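Local coordinates for protein spectinomycin phosphotransferase (Legionella pneumophila, PDB 3I1A) that probably phosphorylates the aminocyclitol antibiotic spectinomycin at the expense of a nucleotide and so confers resistance to it, at residues 104-108 and 109-113; 212-215 and 216-219. All coordinates share one frame; numbering follows the deposited sequence.

Contact 1: 104-108 and 109-113; sequences HAPNG and FTQNL
Asn107 and the residues just after it, Phe109 to Gln111, close on one another in a local turn of the loop between strand 95-101 and helix 115-129. Hydrogen bonding comes first. Phe109 N, 2.9 Å from Asn107 OD1, makes an Asx turn, arriving from above the carbonyl plane on a bent path. Thr110 N adds a second bond to the same oxygen, reaching Asn107 OD1 at 3.0 Å and almost straight on. With CG between the backbone N and the carbonyl carbon (chi1 61°), OD1 is carried back over the N-H groups that follow. A backbone bond, Gln111 N to Asn107 O at 2.8 Å, makes the whole an Asx motif.

Water adds a second kind of link. One molecule joins Asn107 N to the hydroxyl of Thr110, lying 2.6 Å from Thr110 OG1; another bridges Gly108 O and Leu113 N.

Side-chain packing completes the turn. Thr110 CG2 sits 3.7 Å from Pro106 CB, and the extended Gln111 side chain lays its amide end beside the proline ring, NE2 of Gln111 being 3.6 Å from Pro106 CG. The Phe109 ring and the Asn107 amide have nearly perpendicular planes (88°); the two side chains cross at a slant, nearest where Phe109 CB comes within 3.2 Å of Asn107 OD1.

Asn107 also contacts AMP and ADP when either is bound. The two N-H groups should restrain rotation of its amide, consistent with a turn that holds this nucleotide-binding residue in place before the nucleotide arrives.

Contact 2: 212-215 and 216-219; sequences DIHA and GNVL
The catalytic loop of the protein-kinase-like fold, with its HxDxxxxN signature made here by His210, Asp212 and Asn217, bends back on itself between strands 207-209 and 218-220. Asn217, which binds magnesium together with Asp230 when the metal is present, is tied back to the aspartate of the motif: ND2 of Asn217 donates to Asp212 O at 2.9 Å. That oxygen lies within 4° of the amide plane of Asn217, and the bond should restrain how the amide can turn about its last torsion. Asn217 is gripped by its backbone too, with Asn217 N donating to His214 O at 2.9 Å.

His214 lies against the bend. Its chi1 of 56° brings the ring edge to the backbone that follows, where Gly216 N donates to His214 ND1 at 3.0 Å, somewhat tilted from the ring plane. The Asn217 amide lies over the rim of one ring face, inclined by 36°; ND2 of Asn217 comes within 3.6 Å of His214 NE2. In the plane of that ring, at its edge, lies OD1 of Asp212, a carboxylate oxygen that also forms a salt bridge with Arg284.

Past the bend the chain enters strand 218-220, and a weak bond runs from Val218 N to Ala215 O. Ile213 is the centre of an inverse gamma turn, and the end of its side chain reaches Val218, Ile213 CD1 lying 3.8 Å from Val218 CG2. The same methyl also touches the magnesium-binding residue, with Ile213 CD1 4.0 Å from Asn217 CB.

In the fold
Both contacts are local turns in which an asparagine helps hold its own loop in shape. Contact 1 lies at the surface, its apolar pieces few and two waters bridging its polar groups; contact 2 is partly buried nearer the middle of the chain, with an imidazole and aliphatic side chains packed against the bend. Within its turn Asn107 accepts, while the Asn217 side chain donates. Strand 218-220 is shared: contact 2 begins it, and contact 1 packs on it, Pro106 bonded to Val220 by backbone. Gly108 N probably bonds to Ala215 O (2.9 Å) and the Phe109 ring packs on Ala215 and Gly216, bringing the side chains of nucleotide-binding Asn107 and magnesium-binding Asn217 to about 7 Å.

Contact 1: 104-108 and 109-113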
ATOM      1  N   HIS A 104       2.340   8.848  16.360  1.00 32.55           N
ATOM      2  CA  HIS A 104       3.055   9.513  15.302  1.00 29.66           C
ATOM      3  C   HIS A 104       4.337   8.737  15.246  1.00 28.06           C
ATOM      4  O   HIS A 104       4.972   8.488  16.274  1.00 27.33           O
ATOM      5  CB  HIS A 104       3.440  10.963  15.583  1.00 27.53           C
ATOM      6  CG  HIS A 104       4.456  11.477  14.610  1.00 26.34           C
ATOM      7  ND1 HIS A 104       4.183  11.615  13.263  1.00 25.45           N
ATOM      8  CD2 HIS A 104       5.781  11.725  14.750  1.00 22.95           C
ATOM      9  CE1 HIS A 104       5.295  11.920  12.617  1.00 26.44           C
ATOM     10  NE2 HIS A 104       6.278  11.991  13.496  1.00 24.92           N
ATOM     11  N   ALA A 105       4.704   8.354  14.037  1.00 27.10           N
ATOM     12  CA  ALA A 105       5.931   7.638  13.804  1.00 26.06           C
ATOM     13  C   ALA A 105       6.334   8.024  12.396  1.00 24.90           C
ATOM     14  O   ALA A 105       5.503   8.122  11.489  1.00 26.58           O
ATOM     15  CB  ALA A 105       5.719   6.138  13.926  1.00 25.56           C
ATOM     16  N   PRO A 106       7.618   8.305  12.201  1.00 23.67           N
ATOM     17  CA  PRO A 106       8.069   8.679  10.867  1.00 21.76           C
ATOM     18  C   PRO A 106       8.131   7.417   9.991  1.00 21.82           C
ATOM     19  O   PRO A 106       8.341   6.321  10.497  1.00 21.32           O
ATOM     20  CB  PRO A 106       9.439   9.289  11.132  1.00 22.09           C
ATOM     21  CG  PRO A 106       9.939   8.514  12.331  1.00 21.03           C
ATOM     22  CD  PRO A 106       8.700   8.411  13.199  1.00 21.17           C
ATOM     23  N   ASN A 107       7.907   7.558   8.691  1.00 22.63           N
ATOM     24  CA  ASN A 107       7.990   6.376   7.825  1.00 21.14           C
ATOM     25  C   ASN A 107       9.397   6.252   7.229  1.00 23.41           C
ATOM     26  O   ASN A 107      10.279   7.087   7.496  1.00 20.85           O
ATOM     27  CB  ASN A 107       6.929   6.425   6.709  1.00 20.03           C
ATOM     28  CG  ASN A 107       7.091   7.623   5.792  1.00 22.31           C
ATOM     29  OD1 ASN A 107       8.215   8.097   5.542  1.00 20.10           O
ATOM     30  ND2 ASN A 107       5.967   8.116   5.268  1.00 21.14           N
ATOM     31  N   GLY A 108       9.597   5.205   6.428  1.00 22.62           N
ATOM     32  CA  GLY A 108      10.890   4.927   5.828  1.00 25.15           C
ATOM     33  C   GLY A 108      11.440   5.940   4.848  1.00 26.48           C
ATOM     34  O   GLY A 108      12.629   5.882   4.504  1.00 27.66           O
ATOM     35  N   PHE A 109      10.581   6.835   4.368  1.00 26.72           N
ATOM     36  CA  PHE A 109      11.012   7.903   3.466  1.00 28.25           C
ATOM     37  C   PHE A 109      11.678   8.915   4.407  1.00 28.58           C
ATOM     38  O   PHE A 109      12.856   9.262   4.264  1.00 30.70           O
ATOM     39  CB  PHE A 109       9.813   8.595   2.793  1.00 30.43           C
ATOM     40  CG  PHE A 109       9.105   7.769   1.736  1.00 33.83           C
ATOM     41  CD1 PHE A 109       7.719   7.851   1.588  1.00 34.37           C
ATOM     42  CD2 PHE A 109       9.812   6.937   0.869  1.00 35.68           C
ATOM     43  CE1 PHE A 109       7.056   7.118   0.597  1.00 34.73           C
ATOM     44  CE2 PHE A 109       9.150   6.195  -0.130  1.00 35.58           C
ATOM     45  CZ  PHE A 109       7.777   6.287  -0.261  1.00 34.96           C
ATOM     46  N   THR A 110      10.903   9.341   5.396  1.00 26.54           N
ATOM     47  CA  THR A 110      11.304  10.334   6.396  1.00 25.35           C
ATOM     48  C   THR A 110      12.556   9.979   7.175  1.00 25.50           C
ATOM     49  O   THR A 110      13.473  10.798   7.322  1.00 23.22           O
ATOM     50  CB  THR A 110      10.163  10.530   7.395  1.00 25.55           C
ATOM     51  OG1 THR A 110       8.977  10.880   6.670  1.00 25.81           O
ATOM     52  CG2 THR A 110      10.507  11.618   8.412  1.00 26.66           C
ATOM     53  N   GLN A 111      12.583   8.750   7.675  1.00 25.55           N
ATOM     54  CA  GLN A 111      13.703   8.256   8.466  1.00 26.88           C
ATOM     55  C   GLN A 111      14.165   6.915   7.912  1.00 27.64           C
ATOM     56  O   GLN A 111      13.478   5.913   8.066  1.00 29.15           O
ATOM     57  CB  GLN A 111      13.254   8.089   9.922  1.00 26.45           C
ATOM     58  CG  GLN A 111      14.314   7.560  10.850  1.00 29.29           C
ATOM     59  CD  GLN A 111      13.862   7.593  12.293  1.00 28.81           C
ATOM     60  OE1 GLN A 111      13.817   6.567  12.975  1.00 32.30           O
ATOM     61  NE2 GLN A 111      13.513   8.779  12.766  1.00 30.64           N
ATOM     62  N   ASN A 112      15.326   6.896   7.272  1.00 26.44           N
ATOM     63  CA  ASN A 112      15.832   5.644   6.720  1.00 26.14           C
ATOM     64  C   ASN A 112      16.048   4.567   7.773  1.00 22.81           C
ATOM     65  O   ASN A 112      16.503   4.850   8.890  1.00 21.72           O
ATOM     66  CB  ASN A 112      17.129   5.894   5.971  1.00 28.79           C
ATOM     67  CG  ASN A 112      16.965   6.937   4.904  1.00 32.00           C
ATOM     68  OD1 ASN A 112      15.996   6.909   4.142  1.00 33.94           O
ATOM     69  ND2 ASN A 112      17.898   7.883   4.853  1.00 34.97           N
ATOM     70  N   LEU A 113      15.721   3.328   7.410  1.00 22.03           N
ATOM     71  CA  LEU A 113      15.877   2.203   8.325  1.00 19.34           C
ATOM     72  C   LEU A 113      17.335   1.911   8.668  1.00 18.88           C
ATOM     73  O   LEU A 113      18.216   2.046   7.820  1.00 19.90           O
ATOM     74  CB  LEU A 113      15.270   0.934   7.717  1.00 18.48           C
ATOM     75  CG  LEU A 113      13.798   0.958   7.309  1.00 19.85           C
ATOM     76  CD1 LEU A 113      13.340  -0.476   7.032  1.00 18.06           C
ATOM     77  CD2 LEU A 113      12.946   1.577   8.399  1.00 22.42           C
TER
HETATM   78  O   HOH W   1       6.719  10.313   7.834  1.00 31.88           O
HETATM   79  O   HOH W   2      14.174   3.354   4.785  1.00 24.51           O

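Contact 2: 212-215 and 216-219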
ATOM      1  N   ASP A 212       1.903  -3.815  -1.333  1.00 15.07           N
ATOM      2  CA  ASP A 212       2.336  -2.457  -1.629  1.00 14.90           C
ATOM      3  C   ASP A 212       3.250  -2.004  -0.500  1.00 16.77           C
ATOM      4  O   ASP A 212       3.116  -0.895   0.050  1.00 15.31           O
ATOM      5  CB  ASP A 212       1.090  -1.563  -1.727  1.00 19.60           C
ATOM      6  CG  ASP A 212       1.363  -0.243  -2.395  1.00 21.61           C
ATOM      7  OD1 ASP A 212       2.340  -0.145  -3.160  1.00 20.65           O
ATOM      8  OD2 ASP A 212       0.579   0.705  -2.159  1.00 24.99           O
ATOM      9  N   ILE A 213       4.217  -2.858  -0.186  1.00 14.20           N
ATOM     10  CA  ILE A 213       5.097  -2.576   0.925  1.00 14.74           C
ATOM     11  C   ILE A 213       6.348  -1.789   0.588  1.00 15.22           C
ATOM     12  O   ILE A 213       7.460  -2.319   0.554  1.00 14.95           O
ATOM     13  CB  ILE A 213       5.388  -3.913   1.715  1.00 13.74           C
ATOM     14  CG1 ILE A 213       6.211  -3.624   2.963  1.00 14.18           C
ATOM     15  CG2 ILE A 213       6.036  -4.962   0.807  1.00 13.87           C
ATOM     16  CD1 ILE A 213       5.575  -2.550   3.856  1.00 15.26           C
ATOM     17  N   HIS A 214       6.127  -0.495   0.318  1.00 16.23           N
ATOM     18  CA  HIS A 214       7.204   0.443   0.028  1.00 17.19           C
ATOM     19  C   HIS A 214       7.529   1.209   1.312  1.00 16.50           C
ATOM     20  O   HIS A 214       6.863   1.016   2.335  1.00 15.53           O
ATOM     21  CB  HIS A 214       6.810   1.409  -1.104  1.00 17.33           C
ATOM     22  CG  HIS A 214       5.552   2.168  -0.849  1.00 18.30           C
ATOM     23  ND1 HIS A 214       5.512   3.321  -0.088  1.00 19.29           N
ATOM     24  CD2 HIS A 214       4.287   1.956  -1.282  1.00 20.07           C
ATOM     25  CE1 HIS A 214       4.275   3.783  -0.070  1.00 20.80           C
ATOM     26  NE2 HIS A 214       3.513   2.975  -0.787  1.00 21.31           N
ATOM     27  N   ALA A 215       8.547   2.067   1.252  1.00 16.56           N
ATOM     28  CA  ALA A 215       9.013   2.794   2.434  1.00 18.07           C
ATOM     29  C   ALA A 215       7.971   3.606   3.164  1.00 19.24           C
ATOM     30  O   ALA A 215       8.080   3.814   4.378  1.00 19.72           O
ATOM     31  CB  ALA A 215      10.210   3.668   2.072  1.00 17.90           C
ATOM     32  N   GLY A 216       6.961   4.069   2.434  1.00 17.56           N
ATOM     33  CA  GLY A 216       5.918   4.841   3.063  1.00 19.73           C
ATOM     34  C   GLY A 216       5.046   4.012   3.976  1.00 18.60           C
ATOM     35  O   GLY A 216       4.349   4.553   4.834  1.00 18.50           O
ATOM     36  N   ASN A 217       5.081   2.691   3.804  1.00 17.84           N
ATOM     37  CA  ASN A 217       4.265   1.811   4.631  1.00 16.45           C
ATOM     38  C   ASN A 217       4.982   1.111   5.783  1.00 13.75           C
ATOM     39  O   ASN A 217       4.476   0.156   6.391  1.00 13.18           O
ATOM     40  CB  ASN A 217       3.506   0.839   3.742  1.00 17.01           C
ATOM     41  CG  ASN A 217       2.363   1.537   3.024  1.00 18.19           C
ATOM     42  OD1 ASN A 217       1.784   2.479   3.569  1.00 17.57           O
ATOM     43  ND2 ASN A 217       2.029   1.089   1.829  1.00 16.99           N
ATOM     44  N   VAL A 218       6.186   1.593   6.080  1.00 15.98           N
ATOM     45  CA  VAL A 218       6.898   1.088   7.236  1.00 15.38           C
ATOM     46  C   VAL A 218       7.117   2.297   8.149  1.00 16.08           C
ATOM     47  O   VAL A 218       7.659   3.311   7.705  1.00 17.39           O
ATOM     48  CB  VAL A 218       8.282   0.504   6.889  1.00 16.61           C
ATOM     49  CG1 VAL A 218       8.960   0.057   8.176  1.00 18.30           C
ATOM     50  CG2 VAL A 218       8.144  -0.674   5.957  1.00 16.29           C
ATOM     51  N   LEU A 219       6.698   2.190   9.405  1.00 15.66           N
ATOM     52  CA  LEU A 219       6.905   3.279  10.360  1.00 19.39           C
ATOM     53  C   LEU A 219       7.946   2.811  11.352  1.00 21.25           C
ATOM     54  O   LEU A 219       8.037   1.621  11.644  1.00 22.08           O
ATOM     55  CB  LEU A 219       5.620   3.607  11.113  1.00 19.22           C
ATOM     56  CG  LEU A 219       4.414   4.021  10.259  1.00 20.47           C
ATOM     57  CD1 LEU A 219       3.292   4.428  11.167  1.00 21.12           C
ATOM     58  CD2 LEU A 219       4.787   5.164   9.356  1.00 19.07           C
TER